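Local coordinates for protein flap endonuclease 1 (Methanocaldococcus jannaschii, PDB 1A76) that cuts 5' flaps from DNA during replication and repair as a magnesium-dependent, structure-specific endonuclease and 5'-3' exonuclease, at residues D27-L32 with W77-E82; E53-Y58 with D292-N297; V166-S171 with R183-L188; L214-I219 with E260-F265; I219-D224 with I233-A238. One frame throughout, in Å; residues are numbered along the deposited sequence.

Interaction 1: residues D27-L32 with W77-E82; sequences DGMNAL and WVFDGE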
# COMPACT_ATOMS: atom_id res chain seq x y z
N ASP A 27 4.23 1.19 0.81
CA ASP A 27 3.09 0.31 0.61
C ASP A 27 2.96 0.19 -0.92
O ASP A 27 2.39 1.07 -1.58
CB ASP A 27 1.81 0.91 1.19
CG ASP A 27 0.60 0.02 0.99
OD1 ASP A 27 0.56 -0.72 -0.02
OD2 ASP A 27 -0.31 0.06 1.83
N GLY A 28 3.52 -0.89 -1.45
CA GLY A 28 3.54 -1.14 -2.88
C GLY A 28 2.25 -1.06 -3.66
O GLY A 28 2.17 -0.33 -4.64
N MET A 29 1.23 -1.81 -3.25
CA MET A 29 -0.03 -1.78 -3.97
C MET A 29 -0.68 -0.42 -3.88
O MET A 29 -1.28 0.04 -4.83
CB MET A 29 -0.97 -2.87 -3.45
CG MET A 29 -0.43 -4.26 -3.70
SD MET A 29 -0.35 -4.65 -5.46
CE MET A 29 1.36 -4.40 -5.75
N ASN A 30 -0.56 0.23 -2.73
CA ASN A 30 -1.16 1.54 -2.59
C ASN A 30 -0.50 2.48 -3.58
O ASN A 30 -1.17 3.30 -4.22
CB ASN A 30 -0.98 2.10 -1.18
CG ASN A 30 -1.79 3.36 -0.96
OD1 ASN A 30 -1.29 4.46 -1.11
ND2 ASN A 30 -3.07 3.19 -0.65
N ALA A 31 0.82 2.36 -3.70
CA ALA A 31 1.61 3.19 -4.60
C ALA A 31 1.23 2.96 -6.06
O ALA A 31 1.04 3.90 -6.83
CB ALA A 31 3.10 2.92 -4.38
N LEU A 32 1.12 1.69 -6.43
CA LEU A 32 0.76 1.31 -7.79
C LEU A 32 -0.59 1.84 -8.24
O LEU A 32 -0.73 2.33 -9.35
CB LEU A 32 0.78 -0.21 -7.93
CG LEU A 32 2.10 -0.77 -8.49
CD1 LEU A 32 3.25 0.22 -8.33
CD2 LEU A 32 2.42 -2.06 -7.80
N TRP A 77 10.39 -1.50 -1.07
CA TRP A 77 9.04 -1.73 -1.53
C TRP A 77 8.41 -2.97 -0.90
O TRP A 77 9.04 -4.03 -0.82
CB TRP A 77 9.03 -1.86 -3.06
CG TRP A 77 9.19 -0.54 -3.75
CD1 TRP A 77 10.33 0.23 -3.81
CD2 TRP A 77 8.18 0.19 -4.45
NE1 TRP A 77 10.07 1.38 -4.51
CE2 TRP A 77 8.76 1.39 -4.91
CE3 TRP A 77 6.82 -0.05 -4.73
CZ2 TRP A 77 8.05 2.35 -5.64
CZ3 TRP A 77 6.11 0.90 -5.45
CH2 TRP A 77 6.72 2.09 -5.90
N VAL A 78 7.18 -2.83 -0.45
CA VAL A 78 6.47 -3.94 0.18
C VAL A 78 5.23 -4.30 -0.61
O VAL A 78 4.32 -3.49 -0.80
CB VAL A 78 6.07 -3.60 1.62
CG1 VAL A 78 5.58 -4.84 2.32
CG2 VAL A 78 7.25 -3.03 2.37
N PHE A 79 5.20 -5.55 -1.08
CA PHE A 79 4.07 -6.03 -1.85
C PHE A 79 3.20 -6.97 -1.05
O PHE A 79 3.61 -7.47 -0.01
CB PHE A 79 4.59 -6.67 -3.14
CG PHE A 79 5.23 -5.68 -4.08
CD1 PHE A 79 4.45 -4.95 -4.98
CD2 PHE A 79 6.61 -5.46 -4.04
CE1 PHE A 79 5.04 -4.01 -5.83
CE2 PHE A 79 7.21 -4.52 -4.89
CZ PHE A 79 6.42 -3.79 -5.79
N ASP A 80 1.97 -7.18 -1.53
CA ASP A 80 1.00 -8.03 -0.85
C ASP A 80 1.30 -9.51 -1.01
O ASP A 80 0.99 -10.32 -0.13
CB ASP A 80 -0.41 -7.78 -1.40
CG ASP A 80 -1.05 -6.53 -0.84
OD1 ASP A 80 -0.54 -5.97 0.14
OD2 ASP A 80 -2.09 -6.10 -1.38
N GLY A 81 1.92 -9.88 -2.13
CA GLY A 81 2.16 -11.29 -2.37
C GLY A 81 0.77 -11.79 -2.73
O GLY A 81 0.12 -12.51 -1.97
N GLU A 82 0.31 -11.35 -3.89
CA GLU A 82 -1.01 -11.64 -4.44
C GLU A 82 -1.42 -13.11 -4.60
O GLU A 82 -2.55 -13.47 -4.28
CB GLU A 82 -1.14 -10.94 -5.80
CG GLU A 82 -0.08 -9.86 -6.04
CD GLU A 82 1.32 -10.43 -6.24
OE1 GLU A 82 1.52 -11.20 -7.21
OE2 GLU A 82 2.21 -10.10 -5.42
O HOH W 1 -0.67 -3.31 0.78
O HOH W 2 1.70 -3.87 -0.93
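Met29, with CG anti to its carbonyl carbon, bends at chi2 (-66°) and again at chi3, which together bring CE to the edge of the Phe79 ring, 3.2 Å from CD1, a tight fit. Along the same chain Met29 CG lies 3.4 Å from Asp80 OD2. Leu32 CD2 reaches the Phe79 edge too, 3.8 Å from CE1, while Ala31 CB packs against Trp77 CZ3. Where strand 23-27 pairs in parallel with strand 74-79, Asp27 opposite Val78, Gly28 N donates to Val78 O (2.8 Å). Asp27 also N-caps helix 28-38: its OD1 accepts from Asn30 N at 3.1 Å, 57° out of the carboxylate plane. One water bridges Asp27 OD1 and Asp80 OD1; another accepts from Met29 N and donates to Val78 O. Asp80 OD1 has a stronger partner in Gly153 N. Asp27 and Asp80 are predicted magnesium ligands, so the water between their carboxylates probably eases their closeness, with manganese about 4 Å from the Asp80 side chain.

Interaction 2: residues E53-Y58 with D292-N297; sequences EITSAY and DENDFN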
# COMPACT_ATOMS: atom_id res chain seq x y z
N GLU A 53 -0.47 -1.30 -24.04
CA GLU A 53 -0.40 -1.80 -22.66
C GLU A 53 -0.13 -0.63 -21.72
O GLU A 53 0.65 0.26 -22.03
CB GLU A 53 0.72 -2.83 -22.51
CG GLU A 53 0.45 -4.16 -23.19
CD GLU A 53 1.68 -5.05 -23.25
OE1 GLU A 53 2.77 -4.55 -23.58
OE2 GLU A 53 1.54 -6.26 -22.97
N ILE A 54 -0.78 -0.65 -20.56
CA ILE A 54 -0.62 0.43 -19.59
C ILE A 54 0.74 0.43 -18.90
O ILE A 54 1.14 -0.56 -18.27
CB ILE A 54 -1.73 0.37 -18.53
CG1 ILE A 54 -3.08 0.70 -19.19
CG2 ILE A 54 -1.45 1.36 -17.42
CD1 ILE A 54 -4.27 0.39 -18.32
N THR A 55 1.43 1.57 -19.00
CA THR A 55 2.77 1.73 -18.42
C THR A 55 2.82 2.71 -17.25
O THR A 55 3.88 3.00 -16.70
CB THR A 55 3.76 2.21 -19.50
OG1 THR A 55 3.30 3.45 -20.05
CG2 THR A 55 3.85 1.19 -20.63
N SER A 56 1.65 3.22 -16.88
CA SER A 56 1.51 4.16 -15.77
C SER A 56 2.29 3.75 -14.51
O SER A 56 2.99 4.58 -13.92
CB SER A 56 0.01 4.29 -15.43
OG SER A 56 -0.55 5.40 -16.11
N ALA A 57 2.15 2.49 -14.11
CA ALA A 57 2.83 1.98 -12.91
C ALA A 57 4.36 1.92 -13.03
O ALA A 57 5.08 2.25 -12.08
CB ALA A 57 2.31 0.61 -12.57
N TYR A 58 4.85 1.48 -14.18
CA TYR A 58 6.28 1.39 -14.40
C TYR A 58 6.92 2.80 -14.32
O TYR A 58 8.03 2.96 -13.79
CB TYR A 58 6.57 0.74 -15.77
CG TYR A 58 5.75 -0.52 -16.06
CD1 TYR A 58 5.34 -1.36 -15.03
CD2 TYR A 58 5.39 -0.86 -17.37
CE1 TYR A 58 4.59 -2.51 -15.28
CE2 TYR A 58 4.64 -2.00 -17.63
CZ TYR A 58 4.24 -2.82 -16.58
OH TYR A 58 3.46 -3.92 -16.82
N ASP A 292 12.88 0.00 -24.98
CA ASP A 292 12.62 -0.97 -26.04
C ASP A 292 11.23 -1.58 -25.97
O ASP A 292 10.46 -1.52 -26.92
CB ASP A 292 13.65 -2.10 -25.98
CG ASP A 292 15.05 -1.65 -26.35
OD1 ASP A 292 15.22 -0.48 -26.75
OD2 ASP A 292 15.99 -2.47 -26.23
N GLU A 293 10.92 -2.18 -24.83
CA GLU A 293 9.64 -2.84 -24.66
C GLU A 293 8.47 -1.98 -24.21
O GLU A 293 7.31 -2.34 -24.46
CB GLU A 293 9.82 -3.99 -23.69
CG GLU A 293 10.92 -4.93 -24.10
CD GLU A 293 11.22 -5.94 -23.03
OE1 GLU A 293 10.68 -5.80 -21.91
OE2 GLU A 293 11.99 -6.87 -23.30
N ASN A 294 8.74 -0.85 -23.56
CA ASN A 294 7.62 -0.05 -23.10
C ASN A 294 7.57 1.40 -23.56
O ASN A 294 6.88 2.24 -22.97
CB ASN A 294 7.51 -0.18 -21.58
CG ASN A 294 6.86 -1.49 -21.19
OD1 ASN A 294 5.64 -1.64 -21.31
ND2 ASN A 294 7.66 -2.45 -20.74
N ASP A 295 8.31 1.67 -24.62
CA ASP A 295 8.33 2.98 -25.25
C ASP A 295 8.63 4.21 -24.41
O ASP A 295 8.12 5.30 -24.69
CB ASP A 295 7.00 3.16 -25.98
CG ASP A 295 6.77 2.09 -27.02
OD1 ASP A 295 7.61 1.97 -27.94
OD2 ASP A 295 5.76 1.36 -26.92
N PHE A 296 9.44 4.05 -23.37
CA PHE A 296 9.80 5.22 -22.58
C PHE A 296 10.78 6.01 -23.45
O PHE A 296 11.37 5.46 -24.39
CB PHE A 296 10.48 4.80 -21.27
CG PHE A 296 9.52 4.54 -20.14
CD1 PHE A 296 8.38 3.78 -20.33
CD2 PHE A 296 9.77 5.05 -18.86
CE1 PHE A 296 7.50 3.52 -19.28
CE2 PHE A 296 8.90 4.80 -17.81
CZ PHE A 296 7.77 4.04 -18.01
N ASN A 297 10.94 7.29 -23.15
CA ASN A 297 11.87 8.13 -23.91
C ASN A 297 13.30 7.70 -23.57
O ASN A 297 13.69 7.70 -22.40
CB ASN A 297 11.67 9.60 -23.56
CG ASN A 297 12.69 10.49 -24.23
OD1 ASN A 297 13.64 10.94 -23.59
ND2 ASN A 297 12.50 10.75 -25.52
O HOH W 3 3.95 -3.41 -20.81
O HOH W 4 5.80 -5.09 -23.39
O HOH W 5 4.98 4.08 -21.98
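Thr55 and Tyr58 form one wall of this contact, Asn294 and Phe296 the other, and the direct touches between them are van der Waals. The Thr55 and Asn294 side chains run alongside each other head to tail, and Thr55 CG2 comes 3.4 Å from Asn294 OD1. Tyr58 crosses the same amide at about a right angle, the planes 68° apart, with Asn294 OD1 near the plane of its ring, 3.8 Å from CE2. Phe296 brings its tip in: CE1 approaches Thr55 CB, which lies at the ring edge, and CZ sits 4.2 Å from Tyr58 CB.

Water carries the polar links. One molecule joins Thr55 OG1 (2.6 Å) to Asn294 O, which accepts from it at 2.8 Å. The chi1 of Thr55, 59°, sets its methyl against the Asn294 side chain and leaves the hydroxyl for this water. A second water donates to Glu53 OE1 at 3.1 Å and, weakly, to Glu293 O.

Bonds outside the two segments hold the parts in place. Asn294 ND2 donates to Phe289 O, Asp295 OD2 accepts from Arg50 N, and the Tyr58 ring meets Phe289 edge to face. Far from the metal sites, the arrangement is a helix-connecting loop docked on a helix start: the turn between helices 283-292 and 298-315, ending at the N-cap Asn297, lies against the beginning of helix 56-70 in the N-domain.

Interaction 3: residues V166-S171 with R183-L188; sequences VWAVVS and RVVRNL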
# COMPACT_ATOMS: atom_id res chain seq x y z
N VAL A 166 12.85 0.84 9.46
CA VAL A 166 12.54 1.98 8.62
C VAL A 166 11.87 3.02 9.51
O VAL A 166 11.27 2.68 10.53
CB VAL A 166 11.57 1.62 7.45
CG1 VAL A 166 12.27 0.69 6.48
CG2 VAL A 166 10.29 0.99 8.01
N TRP A 167 11.96 4.28 9.10
CA TRP A 167 11.39 5.38 9.87
C TRP A 167 9.87 5.52 9.76
O TRP A 167 9.20 5.93 10.71
CB TRP A 167 12.04 6.68 9.42
CG TRP A 167 11.74 7.85 10.29
CD1 TRP A 167 12.12 8.03 11.60
CD2 TRP A 167 11.02 9.03 9.92
NE1 TRP A 167 11.68 9.26 12.05
CE2 TRP A 167 11.01 9.89 11.04
CE3 TRP A 167 10.39 9.44 8.73
CZ2 TRP A 167 10.39 11.14 11.01
CZ3 TRP A 167 9.78 10.68 8.71
CH2 TRP A 167 9.78 11.52 9.85
N ALA A 168 9.34 5.17 8.60
CA ALA A 168 7.91 5.29 8.38
C ALA A 168 7.42 4.46 7.21
O ALA A 168 8.21 3.89 6.42
CB ALA A 168 7.53 6.76 8.15
N VAL A 169 6.10 4.39 7.11
CA VAL A 169 5.44 3.68 6.02
C VAL A 169 4.96 4.77 5.06
O VAL A 169 4.36 5.77 5.47
CB VAL A 169 4.22 2.87 6.55
CG1 VAL A 169 3.35 2.39 5.38
CG2 VAL A 169 4.71 1.70 7.39
N VAL A 170 5.25 4.60 3.78
CA VAL A 170 4.81 5.55 2.78
C VAL A 170 3.51 5.01 2.17
O VAL A 170 3.45 3.87 1.70
CB VAL A 170 5.87 5.74 1.69
CG1 VAL A 170 5.28 6.51 0.50
CG2 VAL A 170 7.07 6.47 2.27
N SER A 171 2.46 5.82 2.23
CA SER A 171 1.16 5.42 1.70
C SER A 171 0.20 6.61 1.68
O SER A 171 0.44 7.61 2.34
CB SER A 171 0.57 4.30 2.57
OG SER A 171 -0.73 3.96 2.11
N ARG A 183 4.86 5.78 12.37
CA ARG A 183 4.76 6.94 11.50
C ARG A 183 4.31 6.57 10.10
O ARG A 183 4.70 5.53 9.58
CB ARG A 183 6.12 7.63 11.39
CG ARG A 183 6.46 8.60 12.49
CD ARG A 183 7.91 9.05 12.35
NE ARG A 183 8.59 8.96 13.63
CZ ARG A 183 9.23 7.88 14.08
NH1 ARG A 183 9.30 6.79 13.34
NH2 ARG A 183 9.81 7.91 15.26
N VAL A 184 3.51 7.44 9.51
CA VAL A 184 3.03 7.27 8.15
C VAL A 184 3.32 8.60 7.45
O VAL A 184 3.19 9.66 8.06
CB VAL A 184 1.49 7.01 8.09
CG1 VAL A 184 0.98 7.20 6.66
CG2 VAL A 184 1.19 5.60 8.58
N VAL A 185 3.76 8.54 6.20
CA VAL A 185 4.01 9.76 5.45
C VAL A 185 3.24 9.66 4.14
O VAL A 185 3.43 8.72 3.37
CB VAL A 185 5.49 9.96 5.13
CG1 VAL A 185 5.67 11.28 4.37
CG2 VAL A 185 6.32 9.97 6.41
N ARG A 186 2.34 10.62 3.92
CA ARG A 186 1.51 10.66 2.73
C ARG A 186 2.01 11.72 1.75
O ARG A 186 2.85 12.56 2.11
CB ARG A 186 0.07 10.96 3.11
CG ARG A 186 -0.49 10.05 4.21
CD ARG A 186 -2.00 10.07 4.16
NE ARG A 186 -2.44 11.44 3.98
CZ ARG A 186 -3.19 11.89 2.98
NH1 ARG A 186 -3.62 11.09 2.03
NH2 ARG A 186 -3.47 13.19 2.93
N ASN A 187 1.49 11.66 0.52
CA ASN A 187 1.84 12.58 -0.56
C ASN A 187 3.26 12.58 -1.08
O ASN A 187 3.82 13.64 -1.36
CB ASN A 187 1.44 14.00 -0.20
CG ASN A 187 -0.02 14.10 0.12
OD1 ASN A 187 -0.83 13.40 -0.46
ND2 ASN A 187 -0.36 14.96 1.07
N LEU A 188 3.85 11.39 -1.18
CA LEU A 188 5.19 11.26 -1.75
C LEU A 188 4.98 10.60 -3.11
O LEU A 188 5.63 10.96 -4.09
CB LEU A 188 6.11 10.40 -0.87
CG LEU A 188 6.69 11.04 0.40
CD1 LEU A 188 7.64 10.06 1.09
CD2 LEU A 188 7.45 12.33 0.04
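Trp167 and Arg183 lie flat on each other: the guanidinium rests over the five-membered-ring end of one indole face, planes 8° apart and centres 4.0 Å apart, with Trp167 NE1 over its middle. Arg183 CD sits above the six-membered ring, 3.7 Å from its centroid, a CH-pi contact; the cation-pi contact with the five-membered ring is off-centre. Trp167 also makes a cation-pi contact with Lys22. Arg183 NH1 reaches back to Trp167 O (2.8 Å) on a lone pair in the carbonyl plane, which, with the stacking, helps to fix the guanidinium's rotation.

Beyond this stack strands 168-170 and 183-186 run parallel. Val169 N donates to Arg183 O, Val185 N to Val169 O (2.9 Å) and Ser171 N to Val185 O. Val169 and Val184 share one face of the sheet, Val170 and Val185 the other. Ser171 OG accepts from Asp173 N, itself a predicted magnesium ligand. The indole face and the Trp167 carbonyl probably stabilise the positive charge of Arg183, while backbone bonds carry the register toward the metal site.

Interaction 4: residues L214-I219 with E260-F265; sequences LIDIAI and EIKRIF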
# COMPACT_ATOMS: atom_id res chain seq x y z
N LEU A 214 -8.49 3.30 18.80
CA LEU A 214 -8.44 3.81 17.42
C LEU A 214 -8.98 2.76 16.44
O LEU A 214 -9.73 3.08 15.51
CB LEU A 214 -6.99 4.19 17.04
CG LEU A 214 -6.77 4.88 15.68
CD1 LEU A 214 -7.60 6.16 15.59
CD2 LEU A 214 -5.28 5.21 15.51
N ILE A 215 -8.61 1.50 16.68
CA ILE A 215 -9.06 0.38 15.86
C ILE A 215 -10.60 0.25 15.98
O ILE A 215 -11.29 -0.05 15.01
CB ILE A 215 -8.38 -0.94 16.33
CG1 ILE A 215 -6.90 -0.93 15.93
CG2 ILE A 215 -9.05 -2.17 15.70
CD1 ILE A 215 -6.06 -1.97 16.64
N ASP A 216 -11.13 0.50 17.17
CA ASP A 216 -12.57 0.42 17.37
C ASP A 216 -13.25 1.51 16.54
O ASP A 216 -14.23 1.25 15.84
CB ASP A 216 -12.91 0.57 18.86
CG ASP A 216 -12.72 -0.72 19.65
OD1 ASP A 216 -12.46 -1.78 19.05
OD2 ASP A 216 -12.83 -0.68 20.90
N ILE A 217 -12.71 2.73 16.59
CA ILE A 217 -13.25 3.85 15.82
C ILE A 217 -13.24 3.43 14.35
O ILE A 217 -14.22 3.63 13.63
CB ILE A 217 -12.39 5.14 15.99
CG1 ILE A 217 -12.55 5.70 17.40
CG2 ILE A 217 -12.81 6.20 14.97
CD1 ILE A 217 -11.46 6.67 17.80
N ALA A 218 -12.13 2.83 13.92
CA ALA A 218 -11.99 2.36 12.54
C ALA A 218 -13.07 1.34 12.20
O ALA A 218 -13.68 1.39 11.13
CB ALA A 218 -10.61 1.75 12.34
N ILE A 219 -13.29 0.40 13.11
CA ILE A 219 -14.30 -0.63 12.88
C ILE A 219 -15.68 0.02 12.74
O ILE A 219 -16.43 -0.35 11.84
CB ILE A 219 -14.27 -1.69 14.00
CG1 ILE A 219 -12.99 -2.53 13.86
CG2 ILE A 219 -15.48 -2.61 13.90
CD1 ILE A 219 -12.71 -3.46 15.04
N GLU A 260 -12.26 -11.20 15.39
CA GLU A 260 -11.43 -11.66 14.29
C GLU A 260 -10.79 -10.46 13.58
O GLU A 260 -9.61 -10.50 13.24
CB GLU A 260 -12.29 -12.46 13.30
CG GLU A 260 -12.66 -13.87 13.77
CD GLU A 260 -13.54 -13.90 15.02
OE1 GLU A 260 -14.44 -13.04 15.18
OE2 GLU A 260 -13.34 -14.82 15.85
N ILE A 261 -11.57 -9.41 13.37
CA ILE A 261 -11.08 -8.21 12.70
C ILE A 261 -9.95 -7.59 13.53
O ILE A 261 -8.91 -7.19 12.99
CB ILE A 261 -12.22 -7.17 12.51
CG1 ILE A 261 -13.29 -7.73 11.58
CG2 ILE A 261 -11.66 -5.87 11.92
CD1 ILE A 261 -14.62 -7.02 11.70
N LYS A 262 -10.17 -7.51 14.84
CA LYS A 262 -9.19 -6.96 15.76
C LYS A 262 -7.87 -7.73 15.64
O LYS A 262 -6.80 -7.14 15.57
CB LYS A 262 -9.70 -7.07 17.21
CG LYS A 262 -10.74 -6.02 17.58
CD LYS A 262 -11.00 -5.99 19.08
CE LYS A 262 -11.59 -7.30 19.58
NZ LYS A 262 -12.20 -7.21 20.95
N ARG A 263 -7.97 -9.05 15.61
CA ARG A 263 -6.79 -9.89 15.50
C ARG A 263 -6.02 -9.65 14.20
O ARG A 263 -4.80 -9.83 14.17
CB ARG A 263 -7.17 -11.37 15.63
CG ARG A 263 -6.77 -11.98 16.97
CD ARG A 263 -7.29 -13.40 17.15
NE ARG A 263 -8.72 -13.45 17.48
CZ ARG A 263 -9.21 -13.33 18.71
NH1 ARG A 263 -8.40 -13.14 19.74
NH2 ARG A 263 -10.52 -13.40 18.91
N ILE A 264 -6.72 -9.24 13.15
CA ILE A 264 -6.07 -8.95 11.87
C ILE A 264 -5.10 -7.79 12.05
O ILE A 264 -3.99 -7.80 11.50
CB ILE A 264 -7.11 -8.57 10.77
CG1 ILE A 264 -7.48 -9.81 9.94
CG2 ILE A 264 -6.52 -7.49 9.84
CD1 ILE A 264 -8.95 -9.92 9.63
N PHE A 265 -5.50 -6.77 12.81
CA PHE A 265 -4.66 -5.60 13.04
C PHE A 265 -3.61 -5.81 14.13
O PHE A 265 -2.50 -5.30 14.02
CB PHE A 265 -5.51 -4.38 13.40
CG PHE A 265 -6.36 -3.89 12.27
CD1 PHE A 265 -5.79 -3.20 11.20
CD2 PHE A 265 -7.72 -4.19 12.23
CE1 PHE A 265 -6.55 -2.82 10.10
CE2 PHE A 265 -8.49 -3.82 11.13
CZ PHE A 265 -7.90 -3.13 10.05
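Ile219 puts its CD1 into the notch between two residues of helix 258-266, 4.1 Å from Ile261 CG2 and likewise 4.1 Å from Lys262 CG. Its extended chi2 (170°) is what lets the methyl get that far. One turn back, Ile215 CD1 lies 4.1 Å from Phe265 CB, the two side chains lying alongside and pointing opposite ways. The segment axes stay 10.9 Å apart and make an angle of 126°, so the isoleucine tips span the gap to atoms near the base of the opposing side chains. Helix 211-221 is probably the first helix of the helix-three-turn-helix element known in FEN1 nucleases, and helix 258-266 covers it on this side. In the next shell, Asp216 OD1 and Lys262 NZ remain 5.8 Å apart, each with its own partner: Tyr258 OH bonds to OD1, Lys248 NZ makes a salt bridge to OD2, and Asp259 makes one to Lys262. Behind Phe265, Ile264 CG2 sits over one ring face, and Tyr179 meets the ring obliquely.

Interaction 5: residues I219-D224 with I233-A238; sequences IFMGTD and IGFKRA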
# COMPACT_ATOMS: atom_id res chain seq x y z
N ILE A 219 -13.29 0.40 13.11
CA ILE A 219 -14.30 -0.63 12.88
C ILE A 219 -15.68 0.02 12.74
O ILE A 219 -16.43 -0.35 11.84
CB ILE A 219 -14.27 -1.69 14.00
CG1 ILE A 219 -12.99 -2.53 13.86
CG2 ILE A 219 -15.48 -2.61 13.90
CD1 ILE A 219 -12.71 -3.46 15.04
N PHE A 220 -16.01 0.99 13.60
CA PHE A 220 -17.29 1.70 13.53
C PHE A 220 -17.46 2.36 12.17
O PHE A 220 -18.52 2.29 11.55
CB PHE A 220 -17.37 2.83 14.57
CG PHE A 220 -17.94 2.41 15.90
CD1 PHE A 220 -19.28 2.03 16.01
CD2 PHE A 220 -17.16 2.43 17.04
CE1 PHE A 220 -19.82 1.69 17.24
CE2 PHE A 220 -17.69 2.09 18.28
CZ PHE A 220 -19.03 1.72 18.38
N MET A 221 -16.41 3.04 11.72
CA MET A 221 -16.47 3.75 10.46
C MET A 221 -16.51 2.76 9.31
O MET A 221 -17.13 3.03 8.28
CB MET A 221 -15.27 4.68 10.33
CG MET A 221 -15.30 5.84 11.34
SD MET A 221 -13.78 6.79 11.38
CE MET A 221 -13.81 7.57 9.78
N GLY A 222 -15.86 1.62 9.50
CA GLY A 222 -15.84 0.58 8.48
C GLY A 222 -14.45 0.34 7.93
O GLY A 222 -13.80 1.26 7.42
N THR A 223 -13.97 -0.90 8.04
CA THR A 223 -12.65 -1.25 7.52
C THR A 223 -12.83 -2.08 6.24
O THR A 223 -13.94 -2.27 5.76
CB THR A 223 -11.81 -2.09 8.56
OG1 THR A 223 -12.38 -3.40 8.70
CG2 THR A 223 -11.79 -1.41 9.92
N ASP A 224 -11.73 -2.57 5.68
CA ASP A 224 -11.81 -3.39 4.48
C ASP A 224 -12.48 -4.70 4.89
O ASP A 224 -13.02 -5.43 4.06
CB ASP A 224 -10.41 -3.70 3.92
CG ASP A 224 -9.71 -2.47 3.36
OD1 ASP A 224 -10.38 -1.61 2.76
OD2 ASP A 224 -8.48 -2.37 3.52
N ILE A 233 -22.47 5.33 11.67
CA ILE A 233 -21.72 6.07 12.68
C ILE A 233 -20.39 6.60 12.12
O ILE A 233 -19.61 5.84 11.54
CB ILE A 233 -21.43 5.19 13.92
CG1 ILE A 233 -22.73 4.93 14.69
CG2 ILE A 233 -20.44 5.88 14.83
CD1 ILE A 233 -22.70 3.63 15.48
N GLY A 234 -20.16 7.89 12.30
CA GLY A 234 -18.92 8.51 11.84
C GLY A 234 -17.84 8.57 12.92
O GLY A 234 -18.00 8.00 14.00
N PHE A 235 -16.75 9.28 12.65
CA PHE A 235 -15.65 9.38 13.60
C PHE A 235 -16.04 10.00 14.95
O PHE A 235 -15.71 9.46 16.01
CB PHE A 235 -14.48 10.16 12.98
CG PHE A 235 -13.21 10.13 13.80
CD1 PHE A 235 -13.08 10.94 14.93
CD2 PHE A 235 -12.15 9.30 13.46
CE1 PHE A 235 -11.91 10.92 15.70
CE2 PHE A 235 -10.98 9.28 14.22
CZ PHE A 235 -10.86 10.09 15.34
N LYS A 236 -16.76 11.12 14.90
CA LYS A 236 -17.19 11.84 16.09
C LYS A 236 -18.03 10.98 17.02
O LYS A 236 -17.77 10.94 18.23
CB LYS A 236 -18.00 13.08 15.69
CG LYS A 236 -17.19 14.36 15.50
CD LYS A 236 -18.02 15.59 15.87
CE LYS A 236 -17.43 16.33 17.07
NZ LYS A 236 -18.36 16.39 18.24
N ARG A 237 -19.04 10.31 16.47
CA ARG A 237 -19.92 9.47 17.27
C ARG A 237 -19.19 8.24 17.81
O ARG A 237 -19.42 7.82 18.95
CB ARG A 237 -21.14 9.03 16.44
CG ARG A 237 -21.98 7.93 17.09
CD ARG A 237 -22.76 8.42 18.33
NE ARG A 237 -23.68 7.37 18.78
CZ ARG A 237 -24.01 7.15 20.05
NH1 ARG A 237 -23.51 7.91 21.02
NH2 ARG A 237 -24.84 6.15 20.35
N ALA A 238 -18.31 7.67 17.00
CA ALA A 238 -17.56 6.50 17.38
C ALA A 238 -16.57 6.84 18.50
O ALA A 238 -16.41 6.08 19.46
CB ALA A 238 -16.83 5.94 16.17
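Met221 reaches across to the start of helix 235-244, where it meets Gly234 and Phe235. From CB the chain runs out with chi2 extended (171°), setting CG 4.0 Å from Gly234 C and equally close to Phe235 N. Next comes SD, which lies 3.6 Å from Phe235 CD2 and 3.8 Å from Phe235 CB. The sulfur is at the edge of the ring, 4.9 Å from its centroid and 75° off the normal, a Met-aromatic contact. The bend at chi3 (68°) then turns CE back alongside Phe235 CB.

Phe220, one residue earlier, fills the other side. Its CB presses on Ala238 CB at 3.5 Å, and CD2 stays against the same methyl. On the other side of the ring from CD2, CD1 meets Ile233 CD1 at 3.8 Å. Gly222 then leaves the helix with positive phi, sending the chain on to Asp224, whose OD2 binds a manganese ion.

Gly234 is the N-cap of helix 235-244, and its O accepts from Ala238 N in the first turn. With the loop of residues 222-234 between them, helices 211-221 and 235-244 probably make up the helix-three-turn-helix element of FEN1 nucleases. Phe220 goes on to touch helix 247-254, Phe235 stacks on Phe8, and Met221 also meets Val3 and Phe5, so the helix pair has helix 247-254 against Phe220 and the N-terminal segment against Met221 and Phe235.

Overall arrangement
Starting from the N terminus, interaction 1 opens at 27-32, and before it closes at 77-82 the chain opens interaction 2 at 53-58; the two cross. Interaction 2 closes only at 292-297, tying the start of helix 56-70 to the loop before helix 298-315 and taking in interactions 3, 4 and 5. Interaction 3 closes a short loop of its own within the I-domain, in the same sheet as interaction 1: Asp27 N probably bonds to Val170 O. Interaction 4 then opens at 214-219, and interaction 5 runs its whole course before 260-265 closes it. Sharing Ile219, these two tie helix 211-221 to helices 258-266 and 235-244, on the opposite side of the chain's centre from interaction 2.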